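Local structure of (S)-2-haloacid dehalogenase 4A (2NO4) at residues B[12-22]-B[117-128]; B[149-157]-B[166-174]. The protein catalyses the hydrolytic dehalogenation of short-chain (S)-2-haloalkanoic acids to (R)-2-hydroxyalkanoic acids, inverting the configuration of the carbon that carried the halogen. All blocks are in the same frame, centred on the assembly; numbering follows the deposited sequence.

Both contacts belong to the parallel sheet of the Rossmann-like HAD core, and their centres lie about 12 Å apart. Interaction 1 pairs the nucleophile-bearing strand 16-19 with strand 123-128; interaction 2 packs helix 164-174 on strand 150-153, the outermost strand on that side. Strand 123-128 is their common neighbour: I126 O lies 2.7 Å from L152 N and V124 O 2.7 Å from D149 N, both probable hydrogen bonds. The nucleophile D20, the substrate-binding residues A21, Y22 and S128, and a sulfate ion lie at the C-terminal ends of the strands of interaction 1. Interaction 2 comes near the same site through A154, whose side chain is about 4 Å from that of N129, and I166, about 4 Å from that of K161.

Interaction 1 of 2, residues B[12-22]-B[117-128]; sequences DSLRACVFDAY and LKSAGYIVAILS. With SO4 (sulfate ion), chain H.
Strand 16-19 lies parallel to strand 123-128 in the centre of the HAD sheet, a buried pairing whose C-terminal end opens into the active site. Five backbone hydrogen bonds alternate along it, from I123 N to R15 O through to L127 N to F19 O; the shortest, C17 N to I123 O at 2.7 Å, is nearly straight. On the face bearing A16 and V18, V18 CG1 rests on L127 CB (3.6 Å). The opposite face, bearing C17 and F19, is partly aromatic. With SG beside its own backbone N (chi1 -66°), C17 lays its sulfur over a face of the Y122 ring, 4.0 Å from the centroid and 17° off the normal. L117 CD1 meets the F19 ring at its edge, 3.6 Å from CZ, and helix 228-232 covers this side, L232 O accepting a hydrogen bond from Y122 OH. At the C-terminal ends of the strands, three donors converge on sulfate O1: A21 N, Y22 N at 2.9 Å with a 170° angle, and S128 OG at 2.8 Å. N129 N and K161 NZ also bind the ion. The nucleophile D20 is hydrogen-bonded through OD2 to T24 OG1 and forms a salt bridge with K161 through OD1. The sulfate thus occupies a cluster of donors that includes substrate-binding residues, consistent with a pocket suited to the haloacid carboxylate.

Interaction 2 of 2, residues B[149-157]-B[166-174]; sequences DSCLSADDL and IYQFACDRL
Helix 164-174 packs on the edge strand 150-153, joining the helical layer to the sheet layer of the alpha/beta sandwich, the helix running back across the sheet at 147° to the strand with the axes 9.2 Å apart. L152 is the central side chain of the contact. Its CD1 branch settles on the helix backbone, 3.8 Å from A170 CA, and also meets L174 CG at 3.9 Å, while CD2 turns to R173 and F169. At the strand's start, S150 OG and CB touch L174 CD2. F169, its CG anti to the backbone N (chi1 -179°), extends its ring toward the turn after the strand. There D156 crosses it at about a right angle, with CB 3.5 Å from F169 CZ, and L157 CD2 reaches F169 CD1 at 3.7 Å. R173 CG lies over one face of the F169 ring. A154 CB meets I166 CD1 at 3.6 Å. The turn is itself braced: S153 OG accepts D155 N at 3.0 Å in an ST turn and is also hydrogen-bonded to G130 O. Across the two segments the contact is mainly apolar; D156 OD2 and R173 NH2, 4.7 Å apart, could attract one another only weakly, so the segments are probably held together mainly by apolar packing.

Interaction 1 of 2, residues B[12-22]-B[117-128]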
loop_
_atom_site.group_PDB
_atom_site.type_symbol
_atom_site.label_atom_id
_atom_site.label_comp_id
_atom_site.label_asym_id
_atom_site.label_seq_id
_atom_site.Cartn_x
_atom_site.Cartn_y
_atom_site.Cartn_z
ATOM N N ASP B 12 -33.745 1.724 4.844
ATOM C CA ASP B 12 -33.718 2.622 3.666
ATOM C C ASP B 12 -34.348 4.027 3.883
ATOM O O ASP B 12 -35.539 4.273 3.570
ATOM C CB ASP B 12 -34.289 1.936 2.401
ATOM C CG ASP B 12 -33.884 0.443 2.275
ATOM O OD1 ASP B 12 -32.794 0.036 2.755
ATOM O OD2 ASP B 12 -34.672 -0.329 1.683
ATOM N N SER B 13 -33.532 4.906 4.484
ATOM C CA SER B 13 -33.586 6.368 4.325
ATOM C C SER B 13 -32.399 6.738 3.418
ATOM O O SER B 13 -31.896 7.882 3.409
ATOM C CB SER B 13 -33.457 7.068 5.672
ATOM O OG SER B 13 -32.471 6.422 6.459
ATOM N N LEU B 14 -31.962 5.740 2.654
ATOM C CA LEU B 14 -30.831 5.876 1.765
ATOM C C LEU B 14 -31.268 6.593 0.495
ATOM O O LEU B 14 -32.347 6.344 -0.041
ATOM C CB LEU B 14 -30.235 4.496 1.452
ATOM C CG LEU B 14 -29.642 3.732 2.643
ATOM C CD1 LEU B 14 -29.326 2.293 2.256
ATOM C CD2 LEU B 14 -28.421 4.412 3.175
ATOM N N ARG B 15 -30.442 7.505 0.023
ATOM C CA ARG B 15 -30.748 8.203 -1.209
ATOM C C ARG B 15 -29.807 7.772 -2.338
ATOM O O ARG B 15 -30.175 7.826 -3.502
ATOM C CB ARG B 15 -30.725 9.719 -0.996
ATOM C CG ARG B 15 -31.687 10.226 0.100
ATOM C CD ARG B 15 -32.415 11.527 -0.331
ATOM N NE ARG B 15 -31.555 12.729 -0.377
ATOM C CZ ARG B 15 -31.180 13.393 -1.487
ATOM N NH1 ARG B 15 -31.558 13.006 -2.699
ATOM N NH2 ARG B 15 -30.409 14.467 -1.379
ATOM N N ALA B 16 -28.599 7.313 -1.998
ATOM C CA ALA B 16 -27.603 7.024 -3.033
ATOM C C ALA B 16 -26.870 5.720 -2.773
ATOM O O ALA B 16 -26.590 5.389 -1.624
ATOM C CB ALA B 16 -26.598 8.205 -3.183
ATOM N N CYS B 17 -26.609 4.986 -3.858
ATOM C CA CYS B 17 -25.717 3.824 -3.873
ATOM C C CYS B 17 -24.495 4.256 -4.609
ATOM O O CYS B 17 -24.556 4.590 -5.782
ATOM C CB CYS B 17 -26.363 2.616 -4.570
ATOM S SG CYS B 17 -27.810 1.990 -3.633
ATOM N N VAL B 18 -23.382 4.308 -3.878
ATOM C CA VAL B 18 -22.127 4.767 -4.429
ATOM C C VAL B 18 -21.170 3.573 -4.492
ATOM O O VAL B 18 -20.943 2.874 -3.474
ATOM C CB VAL B 18 -21.527 5.941 -3.583
ATOM C CG1 VAL B 18 -20.207 6.364 -4.190
ATOM C CG2 VAL B 18 -22.514 7.138 -3.552
ATOM N N PHE B 19 -20.664 3.340 -5.701
ATOM C CA PHE B 19 -19.883 2.186 -6.049
ATOM C C PHE B 19 -18.404 2.492 -6.311
ATOM O O PHE B 19 -18.073 3.393 -7.052
ATOM C CB PHE B 19 -20.455 1.555 -7.343
ATOM C CG PHE B 19 -21.715 0.790 -7.109
ATOM C CD1 PHE B 19 -22.974 1.429 -7.160
ATOM C CD2 PHE B 19 -21.660 -0.550 -6.764
ATOM C CE1 PHE B 19 -24.136 0.717 -6.896
ATOM C CE2 PHE B 19 -22.849 -1.285 -6.502
ATOM C CZ PHE B 19 -24.074 -0.631 -6.581
ATOM N N ASP B 20 -17.539 1.684 -5.711
ATOM C CA ASP B 20 -16.169 1.514 -6.179
ATOM C C ASP B 20 -16.175 0.947 -7.598
ATOM O O ASP B 20 -17.118 0.248 -7.996
ATOM C CB ASP B 20 -15.442 0.583 -5.188
ATOM C CG ASP B 20 -14.046 0.253 -5.618
ATOM O OD1 ASP B 20 -13.194 1.134 -5.451
ATOM O OD2 ASP B 20 -13.804 -0.885 -6.098
ATOM N N ALA B 21 -15.178 1.300 -8.407
ATOM C CA ALA B 21 -15.094 0.749 -9.762
ATOM C C ALA B 21 -14.145 -0.456 -9.873
ATOM O O ALA B 21 -14.601 -1.577 -10.114
ATOM C CB ALA B 21 -14.728 1.830 -10.762
ATOM N N TYR B 22 -12.846 -0.224 -9.663
ATOM C CA TYR B 22 -11.805 -1.205 -9.970
ATOM C C TYR B 22 -11.744 -2.255 -8.864
ATOM O O TYR B 22 -11.280 -1.973 -7.749
ATOM C CB TYR B 22 -10.434 -0.505 -10.156
ATOM C CG TYR B 22 -10.445 0.328 -11.424
ATOM C CD1 TYR B 22 -10.348 -0.297 -12.682
ATOM C CD2 TYR B 22 -10.640 1.720 -11.376
ATOM C CE1 TYR B 22 -10.379 0.445 -13.880
ATOM C CE2 TYR B 22 -10.697 2.473 -12.553
ATOM C CZ TYR B 22 -10.583 1.839 -13.802
ATOM O OH TYR B 22 -10.621 2.577 -14.976
ATOM N N LEU B 117 -31.254 -1.100 -9.212
ATOM C CA LEU B 117 -31.114 -0.017 -8.238
ATOM C C LEU B 117 -31.584 1.316 -8.798
ATOM O O LEU B 117 -32.215 2.095 -8.095
ATOM C CB LEU B 117 -29.653 0.100 -7.755
ATOM C CG LEU B 117 -29.175 -1.064 -6.886
ATOM C CD1 LEU B 117 -27.682 -0.905 -6.500
ATOM C CD2 LEU B 117 -30.047 -1.218 -5.638
ATOM N N LYS B 118 -31.257 1.590 -10.053
ATOM C CA LYS B 118 -31.704 2.839 -10.672
ATOM C C LYS B 118 -33.252 2.845 -10.813
ATOM O O LYS B 118 -33.886 3.893 -10.631
ATOM C CB LYS B 118 -31.017 3.010 -12.011
ATOM C CG LYS B 118 -30.629 4.431 -12.378
ATOM C CD LYS B 118 -29.908 4.390 -13.744
ATOM C CE LYS B 118 -30.472 5.409 -14.731
ATOM N NZ LYS B 118 -29.667 6.663 -14.787
ATOM N N SER B 119 -33.837 1.664 -11.060
ATOM C CA SER B 119 -35.300 1.474 -11.153
ATOM C C SER B 119 -35.978 1.681 -9.803
ATOM O O SER B 119 -37.118 2.131 -9.752
ATOM C CB SER B 119 -35.668 0.078 -11.732
ATOM O OG SER B 119 -35.800 -0.954 -10.716
ATOM N N ALA B 120 -35.297 1.342 -8.714
ATOM C CA ALA B 120 -35.837 1.588 -7.376
ATOM C C ALA B 120 -35.747 3.072 -6.953
ATOM O O ALA B 120 -36.106 3.420 -5.826
ATOM C CB ALA B 120 -35.177 0.665 -6.346
ATOM N N GLY B 121 -35.287 3.939 -7.854
ATOM C CA GLY B 121 -35.156 5.368 -7.557
ATOM C C GLY B 121 -33.940 5.868 -6.754
ATOM O O GLY B 121 -33.937 7.012 -6.297
ATOM N N TYR B 122 -32.908 5.037 -6.578
ATOM C CA TYR B 122 -31.643 5.506 -5.990
ATOM C C TYR B 122 -30.846 6.371 -6.939
ATOM O O TYR B 122 -30.894 6.184 -8.143
ATOM C CB TYR B 122 -30.738 4.326 -5.621
ATOM C CG TYR B 122 -31.235 3.502 -4.485
ATOM C CD1 TYR B 122 -31.868 2.265 -4.708
ATOM C CD2 TYR B 122 -31.096 3.955 -3.178
ATOM C CE1 TYR B 122 -32.296 1.491 -3.637
ATOM C CE2 TYR B 122 -31.545 3.207 -2.104
ATOM C CZ TYR B 122 -32.137 1.979 -2.337
ATOM O OH TYR B 122 -32.565 1.261 -1.246
ATOM N N ILE B 123 -30.076 7.298 -6.389
ATOM C CA ILE B 123 -28.956 7.859 -7.128
ATOM C C ILE B 123 -27.923 6.732 -7.180
ATOM O O ILE B 123 -27.598 6.134 -6.147
ATOM C CB ILE B 123 -28.375 9.134 -6.461
ATOM C CG1 ILE B 123 -29.459 10.226 -6.286
ATOM C CG2 ILE B 123 -27.163 9.684 -7.279
ATOM C CD1 ILE B 123 -29.163 11.185 -5.110
ATOM N N VAL B 124 -27.457 6.419 -8.383
ATOM C CA VAL B 124 -26.470 5.388 -8.603
ATOM C C VAL B 124 -25.233 6.080 -9.155
ATOM O O VAL B 124 -25.257 6.652 -10.252
ATOM C CB VAL B 124 -26.983 4.273 -9.564
ATOM C CG1 VAL B 124 -25.880 3.175 -9.761
ATOM C CG2 VAL B 124 -28.317 3.662 -9.050
ATOM N N ALA B 125 -24.152 6.061 -8.377
ATOM C CA ALA B 125 -22.934 6.788 -8.760
ATOM C C ALA B 125 -21.699 5.894 -8.564
ATOM O O ALA B 125 -21.733 4.930 -7.781
ATOM C CB ALA B 125 -22.811 8.107 -7.924
ATOM N N ILE B 126 -20.642 6.188 -9.306
ATOM C CA ILE B 126 -19.323 5.604 -9.041
ATOM C C ILE B 126 -18.462 6.673 -8.308
ATOM O O ILE B 126 -18.561 7.882 -8.604
ATOM C CB ILE B 126 -18.656 5.109 -10.358
ATOM C CG1 ILE B 126 -19.313 3.797 -10.821
ATOM C CG2 ILE B 126 -17.098 4.932 -10.205
ATOM C CD1 ILE B 126 -18.869 3.330 -12.180
ATOM N N LEU B 127 -17.668 6.229 -7.323
ATOM C CA LEU B 127 -16.600 7.058 -6.736
ATOM C C LEU B 127 -15.295 6.240 -6.848
ATOM O O LEU B 127 -15.153 5.148 -6.231
ATOM C CB LEU B 127 -16.932 7.418 -5.275
ATOM C CG LEU B 127 -15.833 8.220 -4.554
ATOM C CD1 LEU B 127 -15.730 9.646 -5.207
ATOM C CD2 LEU B 127 -16.053 8.264 -3.029
ATOM N N SER B 128 -14.375 6.734 -7.671
ATOM C CA SER B 128 -13.216 5.947 -8.096
ATOM C C SER B 128 -11.910 6.733 -8.021
ATOM O O SER B 128 -11.874 7.935 -8.320
ATOM C CB SER B 128 -13.427 5.486 -9.551
ATOM O OG SER B 128 -12.312 4.697 -10.000
HETATM S S SO4 H . -11.226 2.493 -7.476
HETATM O O1 SO4 H . -12.338 2.361 -8.388
HETATM O O2 SO4 H . -9.966 2.658 -8.193
HETATM O O3 SO4 H . -11.428 3.553 -6.515
HETATM O O4 SO4 H . -11.184 1.211 -6.777
HETATM O O HOH W 1 -33.737 6.993 -3.019
HETATM O O HOH W 2 -32.599 9.104 -4.136
#

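Interaction 2 of 2, residues B[149-157]-B[166-174]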
loop_
_atom_site.group_PDB
_atom_site.type_symbol
_atom_site.label_atom_id
_atom_site.label_comp_id
_atom_site.label_asym_id
_atom_site.label_seq_id
_atom_site.Cartn_x
_atom_site.Cartn_y
_atom_site.Cartn_z
ATOM N N ASP B 149 -25.960 7.512 -12.715
ATOM C CA ASP B 149 -26.293 8.921 -12.609
ATOM C C ASP B 149 -25.062 9.814 -12.644
ATOM O O ASP B 149 -25.108 10.934 -13.152
ATOM C CB ASP B 149 -27.099 9.189 -11.329
ATOM C CG ASP B 149 -28.473 8.546 -11.373
ATOM O OD1 ASP B 149 -29.192 8.794 -12.376
ATOM O OD2 ASP B 149 -28.830 7.771 -10.442
ATOM N N SER B 150 -23.956 9.324 -12.098
ATOM C CA SER B 150 -22.799 10.163 -11.863
ATOM C C SER B 150 -21.543 9.294 -11.690
ATOM O O SER B 150 -21.599 8.163 -11.210
ATOM C CB SER B 150 -23.049 11.053 -10.638
ATOM O OG SER B 150 -21.870 11.706 -10.201
ATOM N N CYS B 151 -20.415 9.833 -12.129
ATOM C CA CYS B 151 -19.151 9.150 -12.004
ATOM C C CYS B 151 -18.177 10.177 -11.463
ATOM O O CYS B 151 -17.806 11.151 -12.151
ATOM C CB CYS B 151 -18.722 8.599 -13.363
ATOM S SG CYS B 151 -17.175 7.648 -13.325
ATOM N N LEU B 152 -17.773 9.955 -10.213
ATOM C CA LEU B 152 -16.889 10.870 -9.482
ATOM C C LEU B 152 -15.464 10.304 -9.384
ATOM O O LEU B 152 -15.268 9.113 -9.120
ATOM C CB LEU B 152 -17.500 11.185 -8.127
ATOM C CG LEU B 152 -18.894 11.812 -8.277
ATOM C CD1 LEU B 152 -19.569 11.959 -6.943
ATOM C CD2 LEU B 152 -18.801 13.170 -8.994
ATOM N N SER B 153 -14.478 11.163 -9.633
ATOM C CA SER B 153 -13.087 10.745 -9.733
ATOM C C SER B 153 -12.187 11.403 -8.680
ATOM O O SER B 153 -12.381 12.589 -8.352
ATOM C CB SER B 153 -12.554 11.046 -11.123
ATOM O OG SER B 153 -11.178 10.696 -11.177
ATOM N N ALA B 154 -11.199 10.649 -8.181
ATOM C CA ALA B 154 -10.112 11.200 -7.326
ATOM C C ALA B 154 -9.358 12.332 -8.035
ATOM O O ALA B 154 -8.786 13.214 -7.389
ATOM C CB ALA B 154 -9.104 10.104 -6.966
ATOM N N ASP B 155 -9.315 12.243 -9.363
ATOM C CA ASP B 155 -8.611 13.183 -10.199
ATOM C C ASP B 155 -9.198 14.602 -10.140
ATOM O O ASP B 155 -8.521 15.552 -10.522
ATOM C CB ASP B 155 -8.563 12.702 -11.651
ATOM C CG ASP B 155 -7.397 13.320 -12.426
ATOM O OD1 ASP B 155 -6.246 13.328 -11.922
ATOM O OD2 ASP B 155 -7.620 13.781 -13.558
ATOM N N ASP B 156 -10.426 14.741 -9.650
ATOM C CA ASP B 156 -11.056 16.060 -9.521
ATOM C C ASP B 156 -10.423 16.818 -8.362
ATOM O O ASP B 156 -10.243 18.025 -8.458
ATOM C CB ASP B 156 -12.573 15.939 -9.359
ATOM C CG ASP B 156 -13.227 15.307 -10.573
ATOM O OD1 ASP B 156 -12.722 15.543 -11.666
ATOM O OD2 ASP B 156 -14.212 14.534 -10.464
ATOM N N LEU B 157 -10.036 16.101 -7.300
ATOM C CA LEU B 157 -9.453 16.721 -6.099
ATOM C C LEU B 157 -7.952 16.522 -6.010
ATOM O O LEU B 157 -7.302 17.169 -5.197
ATOM C CB LEU B 157 -10.041 16.102 -4.812
ATOM C CG LEU B 157 -11.472 16.359 -4.400
ATOM C CD1 LEU B 157 -11.586 16.055 -2.900
ATOM C CD2 LEU B 157 -11.877 17.791 -4.707
ATOM N N ILE B 166 -12.066 12.613 -0.298
ATOM C CA ILE B 166 -12.691 12.001 -1.472
ATOM C C ILE B 166 -14.141 11.521 -1.245
ATOM O O ILE B 166 -14.988 11.673 -2.134
ATOM C CB ILE B 166 -11.813 10.925 -2.172
ATOM C CG1 ILE B 166 -12.401 10.618 -3.563
ATOM C CG2 ILE B 166 -11.696 9.664 -1.296
ATOM C CD1 ILE B 166 -11.602 9.574 -4.396
ATOM N N TYR B 167 -14.422 10.948 -0.073
ATOM C CA TYR B 167 -15.782 10.584 0.317
ATOM C C TYR B 167 -16.650 11.844 0.501
ATOM O O TYR B 167 -17.823 11.842 0.130
ATOM C CB TYR B 167 -15.779 9.686 1.582
ATOM C CG TYR B 167 -14.860 8.479 1.392
ATOM C CD1 TYR B 167 -15.173 7.489 0.439
ATOM C CD2 TYR B 167 -13.669 8.351 2.122
ATOM C CE1 TYR B 167 -14.341 6.383 0.228
ATOM C CE2 TYR B 167 -12.804 7.235 1.907
ATOM C CZ TYR B 167 -13.170 6.256 0.960
ATOM O OH TYR B 167 -12.366 5.165 0.703
ATOM N N GLN B 168 -16.067 12.903 1.071
ATOM C CA GLN B 168 -16.751 14.198 1.247
ATOM C C GLN B 168 -17.126 14.811 -0.101
ATOM O O GLN B 168 -18.227 15.334 -0.252
ATOM C CB GLN B 168 -15.887 15.183 2.056
ATOM C CG GLN B 168 -16.567 16.537 2.365
ATOM C CD GLN B 168 -17.829 16.358 3.183
ATOM O OE1 GLN B 168 -18.909 16.748 2.761
ATOM N NE2 GLN B 168 -17.707 15.759 4.340
ATOM N N PHE B 169 -16.207 14.741 -1.063
ATOM C CA PHE B 169 -16.451 15.142 -2.459
ATOM C C PHE B 169 -17.736 14.511 -3.047
ATOM O O PHE B 169 -18.514 15.204 -3.718
ATOM C CB PHE B 169 -15.215 14.817 -3.331
ATOM C CG PHE B 169 -15.349 15.218 -4.786
ATOM C CD1 PHE B 169 -15.369 16.574 -5.167
ATOM C CD2 PHE B 169 -15.427 14.248 -5.790
ATOM C CE1 PHE B 169 -15.478 16.939 -6.544
ATOM C CE2 PHE B 169 -15.548 14.614 -7.144
ATOM C CZ PHE B 169 -15.570 15.952 -7.514
ATOM N N ALA B 170 -17.941 13.209 -2.807
ATOM C CA ALA B 170 -19.151 12.496 -3.235
ATOM C C ALA B 170 -20.420 13.081 -2.583
ATOM O O ALA B 170 -21.422 13.282 -3.259
ATOM C CB ALA B 170 -19.019 10.945 -2.924
ATOM N N CYS B 171 -20.380 13.309 -1.265
ATOM C CA CYS B 171 -21.474 13.961 -0.536
ATOM C C CYS B 171 -21.788 15.315 -1.152
ATOM O O CYS B 171 -22.934 15.585 -1.466
ATOM C CB CYS B 171 -21.118 14.158 0.937
ATOM S SG CYS B 171 -21.021 12.644 1.818
ATOM N N ASP B 172 -20.759 16.136 -1.325
ATOM C CA ASP B 172 -20.871 17.459 -1.963
ATOM C C ASP B 172 -21.473 17.411 -3.366
ATOM O O ASP B 172 -22.450 18.121 -3.650
ATOM C CB ASP B 172 -19.529 18.216 -1.976
ATOM C CG ASP B 172 -19.001 18.517 -0.579
ATOM O OD1 ASP B 172 -19.714 18.374 0.436
ATOM O OD2 ASP B 172 -17.829 18.886 -0.478
ATOM N N ARG B 173 -20.903 16.608 -4.253
ATOM C CA ARG B 173 -21.409 16.555 -5.617
ATOM C C ARG B 173 -22.808 15.946 -5.717
ATOM O O ARG B 173 -23.612 16.359 -6.554
ATOM C CB ARG B 173 -20.459 15.803 -6.530
ATOM C CG ARG B 173 -19.214 16.587 -6.848
ATOM C CD ARG B 173 -19.550 17.908 -7.582
ATOM N NE ARG B 173 -18.550 18.112 -8.617
ATOM C CZ ARG B 173 -18.606 17.557 -9.828
ATOM N NH1 ARG B 173 -19.657 16.798 -10.200
ATOM N NH2 ARG B 173 -17.619 17.790 -10.672
ATOM N N LEU B 174 -23.087 14.943 -4.885
ATOM C CA LEU B 174 -24.368 14.237 -4.981
ATOM C C LEU B 174 -25.494 14.849 -4.164
ATOM O O LEU B 174 -26.640 14.404 -4.279
ATOM C CB LEU B 174 -24.218 12.739 -4.658
ATOM C CG LEU B 174 -23.288 11.967 -5.626
ATOM C CD1 LEU B 174 -23.027 10.572 -5.068
ATOM C CD2 LEU B 174 -23.859 11.905 -7.055
#